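Local coordinates for protein cytochrome c (Shewanella violacea, PDB 6A3L) that binds a covalently attached heme c and probably serves in electron transfer, at residues Lys35-Ser39 with Glu40-Met44; Leu72-Ile75 with Trp76-Lys79. All coordinates share one frame; numbering follows the deposited sequence.

Interaction 1 (Lys35-Ser39 with Glu40-Met44); sequences KPFDS and EIFTM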
loop_
_atom_site.group_PDB
_atom_site.type_symbol
_atom_site.label_atom_id
_atom_site.label_comp_id
_atom_site.label_asym_id
_atom_site.label_seq_id
_atom_site.Cartn_x
_atom_site.Cartn_y
_atom_site.Cartn_z
ATOM N N LYS A 35 -15.199 -11.320 -13.945
ATOM C CA LYS A 35 -15.333 -10.004 -14.544
ATOM C C LYS A 35 -14.496 -9.994 -15.812
ATOM O O LYS A 35 -13.650 -10.875 -16.010
ATOM C CB LYS A 35 -14.873 -8.909 -13.578
ATOM C CG LYS A 35 -13.434 -9.037 -13.126
ATOM C CD LYS A 35 -13.174 -8.068 -11.986
ATOM C CE LYS A 35 -13.375 -6.614 -12.421
ATOM N NZ LYS A 35 -13.487 -5.737 -11.231
ATOM N N PRO A 36 -14.746 -9.044 -16.715
ATOM C CA PRO A 36 -13.946 -8.983 -17.946
ATOM C C PRO A 36 -12.468 -8.764 -17.647
ATOM O O PRO A 36 -12.098 -8.086 -16.688
ATOM C CB PRO A 36 -14.539 -7.782 -18.688
ATOM C CG PRO A 36 -15.932 -7.668 -18.159
ATOM C CD PRO A 36 -15.845 -8.062 -16.727
ATOM N N PHE A 37 -11.615 -9.339 -18.490
ATOM C CA PHE A 37 -10.180 -9.158 -18.331
ATOM C C PHE A 37 -9.758 -7.851 -18.997
ATOM O O PHE A 37 -10.130 -7.577 -20.138
ATOM C CB PHE A 37 -9.410 -10.347 -18.922
ATOM C CG PHE A 37 -7.923 -10.318 -18.634
ATOM C CD1 PHE A 37 -7.401 -11.034 -17.577
ATOM C CD2 PHE A 37 -7.054 -9.570 -19.419
ATOM C CE1 PHE A 37 -6.036 -11.006 -17.305
ATOM C CE2 PHE A 37 -5.696 -9.542 -19.156
ATOM C CZ PHE A 37 -5.185 -10.259 -18.090
ATOM N N ASP A 38 -9.015 -7.032 -18.265
ATOM C CA ASP A 38 -8.430 -5.792 -18.768
ATOM C C ASP A 38 -6.937 -5.852 -18.510
ATOM O O ASP A 38 -6.515 -5.923 -17.351
ATOM C CB ASP A 38 -9.054 -4.580 -18.068
ATOM C CG ASP A 38 -8.637 -3.245 -18.690
ATOM O OD1 ASP A 38 -7.422 -2.999 -18.881
ATOM O OD2 ASP A 38 -9.542 -2.428 -18.968
ATOM N N SER A 39 -6.135 -5.808 -19.571
ATOM C CA SER A 39 -4.698 -5.914 -19.353
ATOM C C SER A 39 -4.176 -4.719 -18.559
ATOM O O SER A 39 -3.446 -4.903 -17.575
ATOM C CB SER A 39 -3.954 -6.083 -20.681
ATOM O OG SER A 39 -4.232 -5.039 -21.596
ATOM N N GLU A 40 -4.600 -3.493 -18.910
ATOM C CA GLU A 40 -4.084 -2.321 -18.196
ATOM C C GLU A 40 -4.435 -2.411 -16.725
ATOM O O GLU A 40 -3.584 -2.221 -15.857
ATOM C CB GLU A 40 -4.631 -1.001 -18.773
ATOM C CG GLU A 40 -4.454 -0.843 -20.283
ATOM C CD GLU A 40 -4.804 0.552 -20.836
ATOM O OE1 GLU A 40 -4.115 0.980 -21.806
ATOM O OE2 GLU A 40 -5.797 1.178 -20.365
ATOM N N ILE A 41 -5.681 -2.742 -16.426
ATOM C CA ILE A 41 -6.072 -2.855 -15.032
ATOM C C ILE A 41 -5.334 -4.011 -14.359
ATOM O O ILE A 41 -4.880 -3.885 -13.211
ATOM C CB ILE A 41 -7.601 -2.974 -14.945
ATOM C CG1 ILE A 41 -8.215 -1.690 -15.535
ATOM C CG2 ILE A 41 -8.040 -3.168 -13.499
ATOM C CD1 ILE A 41 -9.715 -1.629 -15.511
ATOM N N PHE A 42 -5.160 -5.138 -15.075
ATOM C CA PHE A 42 -4.426 -6.282 -14.526
ATOM C C PHE A 42 -2.986 -5.913 -14.162
ATOM O O PHE A 42 -2.488 -6.277 -13.086
ATOM C CB PHE A 42 -4.446 -7.445 -15.519
ATOM C CG PHE A 42 -4.014 -8.758 -14.923
ATOM C CD1 PHE A 42 -2.670 -9.091 -14.840
ATOM C CD2 PHE A 42 -4.959 -9.659 -14.444
ATOM C CE1 PHE A 42 -2.274 -10.295 -14.289
ATOM C CE2 PHE A 42 -4.568 -10.885 -13.883
ATOM C CZ PHE A 42 -3.226 -11.200 -13.803
ATOM N N THR A 43 -2.284 -5.223 -15.067
ATOM C CA THR A 43 -0.921 -4.788 -14.771
ATOM C C THR A 43 -0.900 -3.797 -13.606
ATOM O O THR A 43 0.009 -3.824 -12.766
ATOM C CB THR A 43 -0.299 -4.172 -16.020
ATOM O OG1 THR A 43 -0.250 -5.154 -17.050
ATOM C CG2 THR A 43 1.104 -3.694 -15.759
ATOM N N MET A 44 -1.894 -2.912 -13.537
ATOM C CA MET A 44 -1.986 -2.014 -12.389
ATOM C C MET A 44 -2.146 -2.797 -11.096
ATOM O O MET A 44 -1.494 -2.485 -10.092
ATOM C CB MET A 44 -3.147 -1.048 -12.558
ATOM C CG MET A 44 -3.487 -0.326 -11.257
ATOM S SD MET A 44 -5.132 0.374 -11.378
ATOM C CE MET A 44 -4.857 1.520 -12.749
#

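Interaction 2 (Leu72-Ile75 with Trp76-Lys79); sequences LAKI and WTDK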
loop_
_atom_site.group_PDB
_atom_site.type_symbol
_atom_site.label_atom_id
_atom_site.label_comp_id
_atom_site.label_asym_id
_atom_site.label_seq_id
_atom_site.Cartn_x
_atom_site.Cartn_y
_atom_site.Cartn_z
ATOM N N LEU A 72 0.563 -15.913 14.657
ATOM C CA LEU A 72 1.002 -16.893 15.642
ATOM C C LEU A 72 2.385 -16.516 16.150
ATOM O O LEU A 72 3.255 -16.103 15.375
ATOM C CB LEU A 72 1.040 -18.307 15.036
ATOM C CG LEU A 72 -0.303 -18.966 14.705
ATOM C CD1 LEU A 72 -0.161 -20.021 13.632
ATOM C CD2 LEU A 72 -0.924 -19.567 15.953
ATOM N N ALA A 73 2.606 -16.713 17.452
ATOM C CA ALA A 73 3.908 -16.393 18.027
ATOM C C ALA A 73 5.033 -17.194 17.386
ATOM O O ALA A 73 6.184 -16.749 17.401
ATOM C CB ALA A 73 3.888 -16.632 19.536
ATOM N N LYS A 74 4.715 -18.337 16.774
ATOM C CA LYS A 74 5.726 -19.137 16.096
ATOM C C LYS A 74 6.450 -18.348 15.012
ATOM O O LYS A 74 7.546 -18.746 14.602
ATOM C CB LYS A 74 5.068 -20.392 15.511
ATOM C CG LYS A 74 6.030 -21.377 14.830
ATOM C CD LYS A 74 5.307 -22.576 14.187
ATOM C CE LYS A 74 3.905 -22.186 13.744
ATOM N NZ LYS A 74 3.204 -23.243 12.980
ATOM N N ILE A 75 5.904 -17.203 14.593
ATOM C CA ILE A 75 6.582 -16.373 13.600
ATOM C C ILE A 75 7.973 -15.992 14.085
ATOM O O ILE A 75 8.949 -16.075 13.332
ATOM C CB ILE A 75 5.743 -15.121 13.276
ATOM C CG1 ILE A 75 4.483 -15.485 12.488
ATOM C CG2 ILE A 75 6.603 -14.027 12.597
ATOM C CD1 ILE A 75 3.612 -14.303 12.169
ATOM N N TRP A 76 8.085 -15.597 15.357
ATOM C CA TRP A 76 9.328 -15.077 15.917
ATOM C C TRP A 76 10.273 -16.154 16.450
ATOM O O TRP A 76 11.470 -15.886 16.604
ATOM C CB TRP A 76 9.007 -14.051 17.010
ATOM C CG TRP A 76 8.352 -12.844 16.431
ATOM C CD1 TRP A 76 8.973 -11.778 15.859
ATOM C CD2 TRP A 76 6.943 -12.577 16.359
ATOM N NE1 TRP A 76 8.043 -10.859 15.437
ATOM C CE2 TRP A 76 6.789 -11.322 15.737
ATOM C CE3 TRP A 76 5.803 -13.270 16.772
ATOM C CZ2 TRP A 76 5.533 -10.743 15.512
ATOM C CZ3 TRP A 76 4.560 -12.705 16.539
ATOM C CH2 TRP A 76 4.434 -11.444 15.920
ATOM N N THR A 77 9.767 -17.344 16.788
ATOM C CA THR A 77 10.667 -18.464 17.055
ATOM C C THR A 77 11.341 -18.945 15.780
ATOM O O THR A 77 12.412 -19.558 15.839
ATOM C CB THR A 77 9.919 -19.615 17.724
ATOM O OG1 THR A 77 8.985 -20.187 16.799
ATOM C CG2 THR A 77 9.191 -19.126 18.990
ATOM N N ASP A 78 10.718 -18.729 14.628
ATOM C CA ASP A 78 11.331 -19.068 13.346
ATOM C C ASP A 78 11.393 -17.877 12.386
ATOM O O ASP A 78 11.147 -18.021 11.183
ATOM C CB ASP A 78 10.605 -20.242 12.691
ATOM C CG ASP A 78 11.524 -21.071 11.832
ATOM O OD1 ASP A 78 12.575 -20.547 11.386
ATOM O OD2 ASP A 78 11.210 -22.258 11.625
ATOM N N LYS A 79 11.762 -16.693 12.893
ATOM C CA LYS A 79 11.713 -15.462 12.098
ATOM C C LYS A 79 12.532 -15.575 10.820
ATOM O O LYS A 79 12.174 -14.991 9.791
ATOM C CB LYS A 79 12.211 -14.290 12.949
ATOM C CG LYS A 79 11.994 -12.918 12.353
ATOM C CD LYS A 79 10.531 -12.664 12.036
ATOM C CE LYS A 79 10.249 -11.163 11.960
ATOM N NZ LYS A 79 11.272 -10.474 11.108
#

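Interaction 1 (Lys35-Ser39 with Glu40-Met44)
Asp38 caps the start of helix 39-53 by turning its carboxylate back to the amide of Ile41, the N-cap arrangement at the entrance to one of the long helices of the cytochrome c' bundle. Its side chain can be followed outward. Asp38 CB rests beside the branched carbon of isoleucine, 3.8 Å from Ile41 CB. With CG anti to the backbone N (chi1 -172°), the carboxylate swings over the first turn, and Asp38 CG lies 3.5 Å from Ile41 CG1, the two side chains crossing at about a right angle. Asp38 OD1 accepts from Ile41 N at 3.0 Å along a nearly straight N-H (167°), although the donor comes from above the carboxylate plane. Asp38 OD1 also lies 2.9 Å from Glu40 N. OD2 passes over the aliphatic tip, near Ile41 CD1. Aspartate suits this place because its short acid reaches an amide that has no preceding helical carbonyl to bind, and its negative charge probably interacts favourably with the positive end of the helix dipole. Behind the cap, Asp38 O accepts from Phe42 N and Ser39 O from Thr43 N, the first regular bonds of the helix.

Phe37, just before the cap, brings CZ over one face of the Phe42 ring; the planes, 29° apart, are slid so that the rings barely overlap. Phe37 also packs on Met30 and makes a cation-pi contact with Lys105, while Ile41 and Phe42 lean on Met30 and Met27 of helix 6-31; large apolar residues therefore suit the inward side of this turn, and Phe42 is buried. The two phenylalanines come closest at Phe37 CE1 and Phe42 CD2, 3.3 Å apart.

Interaction 2 (Leu72-Ile75 with Trp76-Lys79)
Lys74 O receives two donors, Thr77 OG1 at 3.0 Å and Asp78 N at 3.2 Å, in the short, weakly bonded helix 74-77 that precedes helix 79-99 of the cytochrome c' bundle. Both approach from the same face of the carbonyl plane. Threonine suits the site because OG1, set between its backbone N and carbonyl carbon (chi1 68°), folds back onto the preceding turn. Trp76 N donates to Ala73 O at 3.0 Å, from above the carbonyl plane. Lys74 NZ is hydrogen-bonded to Val125 O, and Lys79 NZ forms a salt bridge with Asp83.

Beyond these bonds, Ile75 and Trp76 lie side by side, joined by a CH-pi contact with Ile75 CG2 4.2 Å from the centroid of the five-membered ring of Trp76. Ile75 also touches heme c, while Trp76 NE1 is hydrogen-bonded to Phe60 O, so the indole joins an apolar face to a fixed polar edge. A leucine in place of Trp76 would probably leave Phe60 O without its indole donor and Ile75 without a flat surface to lie against. At the ring's edge Ala73 CA lies in the plane of the indole.

Overall arrangement
Interactions 1 and 2 lie on opposite sides of the chain's centre, their own centres about 37 Å apart and their nearest atoms about 26 Å apart, so they do not touch. They come in series along the chain: residues 35-44 lead from a loop into helix 39-53, and residues 72-79 hold the short helix 74-77 and run to the start of helix 79-99. Only interaction 2 reaches the heme pocket, where the side chain of Ile75 is about 4 Å from heme c and that of Trp76 about 4 Å from the side chain of heme-binding Arg13. In interaction 1 the side chain of Phe42 stays about 12 Å from the heme.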